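WbbM protein (Klebsiella pneumoniae, PDB 6U4B) is a trimeric, bifunctional glycosyltransferase that acts as an O-antigen polymerase, carrying a magnesium-binding glycosyltransferase module next to a DUF4422 module. Local coordinates at residues A40-A44 with A45-P49; I477-V481 with K482-E486. All blocks are in the same frame, centred on the assembly; numbering follows the deposited sequence.

Contact 1: A40-A44 with A45-P49; sequences AFLNA and AIIKP
Phe-41 holds its CG beside its own backbone N (chi1 -63°), and this rotation brings the ring alongside Pro-49; in Ile-47 the first torsion leaves CG2 anti to the backbone N and facing Leu-42, and a further turn about CB-CG1 (chi2 93°) carries CD1 to Ala-44. Pro-49 lies over one face of the Phe-41 ring: CG is 4.2 Å from the ring centroid, 22° off the normal and displaced toward the rim, a CH-pi contact. Pro-49 CB comes closer still at that rim, 3.5 Å from Phe-41 CD2, and the two side chains cross at about a right angle. The two branches of Ile-47 serve different partners. Its CG2 meets Leu-42 CB at 4.0 Å, with Leu-42 CD1 nearly as close, while its CD1 reaches Ala-44 CB at 3.6 Å. The backbone closes at the far end, where Ile-47 N donates a hydrogen bond to Ala-44 O over 3.2 Å. The backbone N of Asn-43 and that of Phe-41 are hydrogen-bonded to Glu-133 OE2 and Asn-291 OD1, respectively, and the His-35 ring meets Phe-41 edge-to-face. Ala-44 to Ile-47 form a type I beta turn, which leads the loop after strand 29-35 into strand 47-51, its parallel partner in the sheet of the DUF4422 region.

Contact 2: I477-V481 with K482-E486; sequences IVFNV and KQMVE
Asn-480 and Gln-483 make the capping bond of this strand-to-helix junction: Gln-483 N donates to Asn-480 OD1 over 3.2 Å, and Asn-480 is the N-cap. Its CG stands anti to the backbone N (chi1 -172°), which swings the amide forward beside the first turn. The donor sits above the plane of the side-chain carbonyl, 62° out of it, while Gln-483 CB packs against the amide at 3.5 Å from Asn-480 CG. The other end of this buried amide is also held, since ND2 donates to Asn-426 O; the two bonds together fix its rotation.

Two main-chain hydrogen bonds start the helix. Met-484 N donates to Asn-480 O at 3.0 Å, and Val-485 N to Val-481 O at 2.8 Å. Asn-480 therefore offers both its backbone and its side-chain oxygen to the opening turn.

The remaining contacts are apolar or involve sulfur. Met-484 runs extended beyond CG, back toward the strand, and lays SD at the edge of the Phe-479 ring, in its plane and 5.2 Å from the centroid, a Met-aromatic contact. The methyl CE, coming in obliquely to the ring, is 3.6 Å from Phe-479 CD2. One turn apart, Val-481 CG1 and Val-485 CG2 touch loosely at 4.1 Å.

Gln-483 NE2 bonds to Glu-487, farther along the same helix. Strand 477-479 runs antiparallel to both 402-405 and 428-432; Phe-479 packs on Phe-404 of the former and Met-484 on Val-428 of the latter, while Ile-392 and Pro-393 of helix 392-395 bound the Phe-479 and Met-484 side chains.

How the contacts relate
The two contacts belong to different parts of the bifunctional chain: contact 1 lies in the DUF4422 range and contact 2, much later in sequence, in the glycosyltransferase family 8 range. Their centres are 26 Å apart, their nearest atoms about 15 Å, and they do not touch. Each includes part of a strand of a different mixed sheet, contact 1 leading into its strand and contact 2 leaving one for a helix. Contact 1 lies in the other module, away from the metal site. In contact 2 the side chain of Phe-479 is about 13 Å from a bound magnesium ion, whose ligands include Asp-406, so that junction belongs to the metal-bearing module without joining its site.

Contact 1: A40-A44 with A45-P49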
loop_
_atom_site.group_PDB
_atom_site.type_symbol
_atom_site.label_atom_id
_atom_site.label_comp_id
_atom_site.label_asym_id
_atom_site.label_seq_id
_atom_site.Cartn_x
_atom_site.Cartn_y
_atom_site.Cartn_z
ATOM N N ALA A 40 -23.896 1.701 -36.987
ATOM C CA ALA A 40 -23.286 1.827 -38.305
ATOM C C ALA A 40 -23.066 3.284 -38.691
ATOM O O ALA A 40 -23.893 4.157 -38.405
ATOM C CB ALA A 40 -24.158 1.136 -39.354
ATOM N N PHE A 41 -21.944 3.538 -39.357
ATOM C CA PHE A 41 -21.574 4.869 -39.817
ATOM C C PHE A 41 -21.792 4.985 -41.318
ATOM O O PHE A 41 -21.533 4.040 -42.071
ATOM C CB PHE A 41 -20.111 5.172 -39.489
ATOM C CG PHE A 41 -19.806 5.192 -38.019
ATOM C CD1 PHE A 41 -18.675 4.560 -37.526
ATOM C CD2 PHE A 41 -20.642 5.852 -37.131
ATOM C CE1 PHE A 41 -18.388 4.580 -36.170
ATOM C CE2 PHE A 41 -20.358 5.876 -35.775
ATOM C CZ PHE A 41 -19.230 5.239 -35.294
ATOM N N LEU A 42 -22.264 6.150 -41.750
ATOM C CA LEU A 42 -22.400 6.414 -43.174
ATOM C C LEU A 42 -21.027 6.598 -43.809
ATOM O O LEU A 42 -20.106 7.153 -43.205
ATOM C CB LEU A 42 -23.265 7.653 -43.405
ATOM C CG LEU A 42 -24.735 7.478 -43.022
ATOM C CD1 LEU A 42 -25.489 8.796 -43.129
ATOM C CD2 LEU A 42 -25.379 6.412 -43.892
ATOM N N ASN A 43 -20.899 6.133 -45.050
ATOM C CA ASN A 43 -19.592 6.076 -45.693
ATOM C C ASN A 43 -19.133 7.410 -46.260
ATOM O O ASN A 43 -17.927 7.598 -46.452
ATOM C CB ASN A 43 -19.595 5.030 -46.809
ATOM C CG ASN A 43 -19.664 3.617 -46.280
ATOM O OD1 ASN A 43 -19.103 3.308 -45.228
ATOM N ND2 ASN A 43 -20.356 2.747 -47.005
ATOM N N ALA A 44 -20.047 8.333 -46.537
ATOM C CA ALA A 44 -19.654 9.581 -47.176
ATOM C C ALA A 44 -18.795 10.416 -46.235
ATOM O O ALA A 44 -19.082 10.534 -45.040
ATOM C CB ALA A 44 -20.886 10.369 -47.619
ATOM N N ALA A 45 -17.724 10.991 -46.789
ATOM C CA ALA A 45 -16.775 11.751 -45.987
ATOM C C ALA A 45 -17.380 13.025 -45.416
ATOM O O ALA A 45 -16.854 13.562 -44.435
ATOM C CB ALA A 45 -15.541 12.093 -46.823
ATOM N N ILE A 46 -18.472 13.524 -46.003
ATOM C CA ILE A 46 -19.089 14.753 -45.509
ATOM C C ILE A 46 -19.997 14.519 -44.313
ATOM O O ILE A 46 -20.484 15.490 -43.720
ATOM C CB ILE A 46 -19.877 15.454 -46.630
ATOM C CG1 ILE A 46 -21.117 14.646 -47.005
ATOM C CG2 ILE A 46 -18.996 15.644 -47.847
ATOM C CD1 ILE A 46 -21.943 15.285 -48.094
ATOM N N ILE A 47 -20.243 13.266 -43.939
ATOM C CA ILE A 47 -21.030 12.939 -42.754
ATOM C C ILE A 47 -20.066 12.610 -41.622
ATOM O O ILE A 47 -19.259 11.680 -41.732
ATOM C CB ILE A 47 -22.002 11.777 -43.013
ATOM C CG1 ILE A 47 -23.201 12.248 -43.840
ATOM C CG2 ILE A 47 -22.497 11.197 -41.693
ATOM C CD1 ILE A 47 -23.051 12.082 -45.323
ATOM N N LYS A 48 -20.147 13.374 -40.535
ATOM C CA LYS A 48 -19.240 13.209 -39.403
ATOM C C LYS A 48 -20.001 12.630 -38.220
ATOM O O LYS A 48 -20.892 13.301 -37.678
ATOM C CB LYS A 48 -18.603 14.548 -39.024
ATOM C CG LYS A 48 -17.933 15.276 -40.183
ATOM C CD LYS A 48 -16.600 14.648 -40.573
ATOM C CE LYS A 48 -15.495 15.024 -39.594
ATOM N NZ LYS A 48 -14.150 14.592 -40.074
ATOM N N PRO A 49 -19.709 11.404 -37.791
ATOM C CA PRO A 49 -20.417 10.841 -36.635
ATOM C C PRO A 49 -19.905 11.413 -35.321
ATOM O O PRO A 49 -18.713 11.693 -35.161
ATOM C CB PRO A 49 -20.125 9.340 -36.742
ATOM C CG PRO A 49 -18.822 9.265 -37.477
ATOM C CD PRO A 49 -18.818 10.424 -38.439
#

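Contact 2: I477-V481 with K482-E486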
loop_
_atom_site.group_PDB
_atom_site.type_symbol
_atom_site.label_atom_id
_atom_site.label_comp_id
_atom_site.label_asym_id
_atom_site.label_seq_id
_atom_site.Cartn_x
_atom_site.Cartn_y
_atom_site.Cartn_z
ATOM N N ILE A 477 -2.391 -14.242 -27.285
ATOM C CA ILE A 477 -2.221 -14.305 -28.732
ATOM C C ILE A 477 -1.741 -12.952 -29.233
ATOM O O ILE A 477 -2.358 -11.923 -28.939
ATOM C CB ILE A 477 -3.530 -14.688 -29.455
ATOM C CG1 ILE A 477 -4.129 -15.975 -28.887
ATOM C CG2 ILE A 477 -3.279 -14.839 -30.943
ATOM C CD1 ILE A 477 -5.504 -16.297 -29.434
ATOM N N VAL A 478 -0.662 -12.952 -30.007
ATOM C CA VAL A 478 -0.246 -11.768 -30.748
ATOM C C VAL A 478 -0.889 -11.848 -32.127
ATOM O O VAL A 478 -0.518 -12.689 -32.948
ATOM C CB VAL A 478 1.278 -11.662 -30.853
ATOM C CG1 VAL A 478 1.659 -10.375 -31.574
ATOM C CG2 VAL A 478 1.910 -11.714 -29.469
ATOM N N PHE A 479 -1.859 -10.978 -32.377
ATOM C CA PHE A 479 -2.530 -10.942 -33.666
ATOM C C PHE A 479 -1.703 -10.141 -34.662
ATOM O O PHE A 479 -1.338 -8.992 -34.397
ATOM C CB PHE A 479 -3.924 -10.329 -33.531
ATOM C CG PHE A 479 -4.947 -11.263 -32.950
ATOM C CD1 PHE A 479 -4.967 -11.538 -31.593
ATOM C CD2 PHE A 479 -5.898 -11.857 -33.761
ATOM C CE1 PHE A 479 -5.912 -12.394 -31.060
ATOM C CE2 PHE A 479 -6.844 -12.711 -33.234
ATOM C CZ PHE A 479 -6.853 -12.982 -31.883
ATOM N N ASN A 480 -1.396 -10.755 -35.806
ATOM C CA ASN A 480 -0.817 -10.033 -36.937
ATOM C C ASN A 480 -1.979 -9.459 -37.743
ATOM O O ASN A 480 -2.374 -9.978 -38.791
ATOM C CB ASN A 480 0.067 -10.949 -37.775
ATOM C CG ASN A 480 0.832 -10.200 -38.852
ATOM O OD1 ASN A 480 0.544 -9.039 -39.146
ATOM N ND2 ASN A 480 1.811 -10.867 -39.451
ATOM N N VAL A 481 -2.538 -8.362 -37.225
ATOM C CA VAL A 481 -3.752 -7.794 -37.805
ATOM C C VAL A 481 -3.509 -7.358 -39.243
ATOM O O VAL A 481 -4.346 -7.592 -40.125
ATOM C CB VAL A 481 -4.265 -6.631 -36.938
ATOM C CG1 VAL A 481 -5.501 -6.005 -37.567
ATOM C CG2 VAL A 481 -4.572 -7.114 -35.529
ATOM N N LYS A 482 -2.361 -6.724 -39.507
ATOM C CA LYS A 482 -2.072 -6.248 -40.858
ATOM C C LYS A 482 -2.118 -7.385 -41.871
ATOM O O LYS A 482 -2.645 -7.217 -42.978
ATOM C CB LYS A 482 -0.710 -5.553 -40.897
ATOM C CG LYS A 482 -0.222 -5.264 -42.311
ATOM C CD LYS A 482 0.311 -3.849 -42.460
ATOM C CE LYS A 482 1.620 -3.658 -41.716
ATOM N NZ LYS A 482 2.196 -2.308 -41.972
ATOM N N GLN A 483 -1.583 -8.552 -41.509
ATOM C CA GLN A 483 -1.650 -9.696 -42.411
ATOM C C GLN A 483 -3.075 -10.222 -42.525
ATOM O O GLN A 483 -3.508 -10.622 -43.612
ATOM C CB GLN A 483 -0.705 -10.799 -41.937
ATOM C CG GLN A 483 -0.455 -11.886 -42.968
ATOM C CD GLN A 483 0.282 -11.369 -44.189
ATOM O OE1 GLN A 483 1.066 -10.423 -44.103
ATOM N NE2 GLN A 483 0.030 -11.987 -45.337
ATOM N N MET A 484 -3.820 -10.229 -41.415
ATOM C CA MET A 484 -5.207 -10.679 -41.460
ATOM C C MET A 484 -6.067 -9.768 -42.324
ATOM O O MET A 484 -7.016 -10.236 -42.963
ATOM C CB MET A 484 -5.783 -10.763 -40.046
ATOM C CG MET A 484 -5.173 -11.853 -39.195
ATOM S SD MET A 484 -5.988 -12.016 -37.597
ATOM C CE MET A 484 -5.050 -13.367 -36.897
ATOM N N VAL A 485 -5.760 -8.469 -42.353
ATOM C CA VAL A 485 -6.504 -7.553 -43.209
ATOM C C VAL A 485 -6.233 -7.858 -44.676
ATOM O O VAL A 485 -7.155 -7.868 -45.502
ATOM C CB VAL A 485 -6.159 -6.095 -42.854
ATOM C CG1 VAL A 485 -6.706 -5.145 -43.911
ATOM C CG2 VAL A 485 -6.710 -5.743 -41.483
ATOM N N GLU A 486 -4.972 -8.122 -45.024
ATOM C CA GLU A 486 -4.639 -8.402 -46.416
ATOM C C GLU A 486 -5.271 -9.705 -46.888
ATOM O O GLU A 486 -5.745 -9.794 -48.026
ATOM C CB GLU A 486 -3.121 -8.441 -46.600
ATOM C CG GLU A 486 -2.664 -9.057 -47.925
ATOM C CD GLU A 486 -2.892 -8.152 -49.132
ATOM O OE1 GLU A 486 -1.972 -8.044 -49.971
ATOM O OE2 GLU A 486 -3.982 -7.552 -49.255
#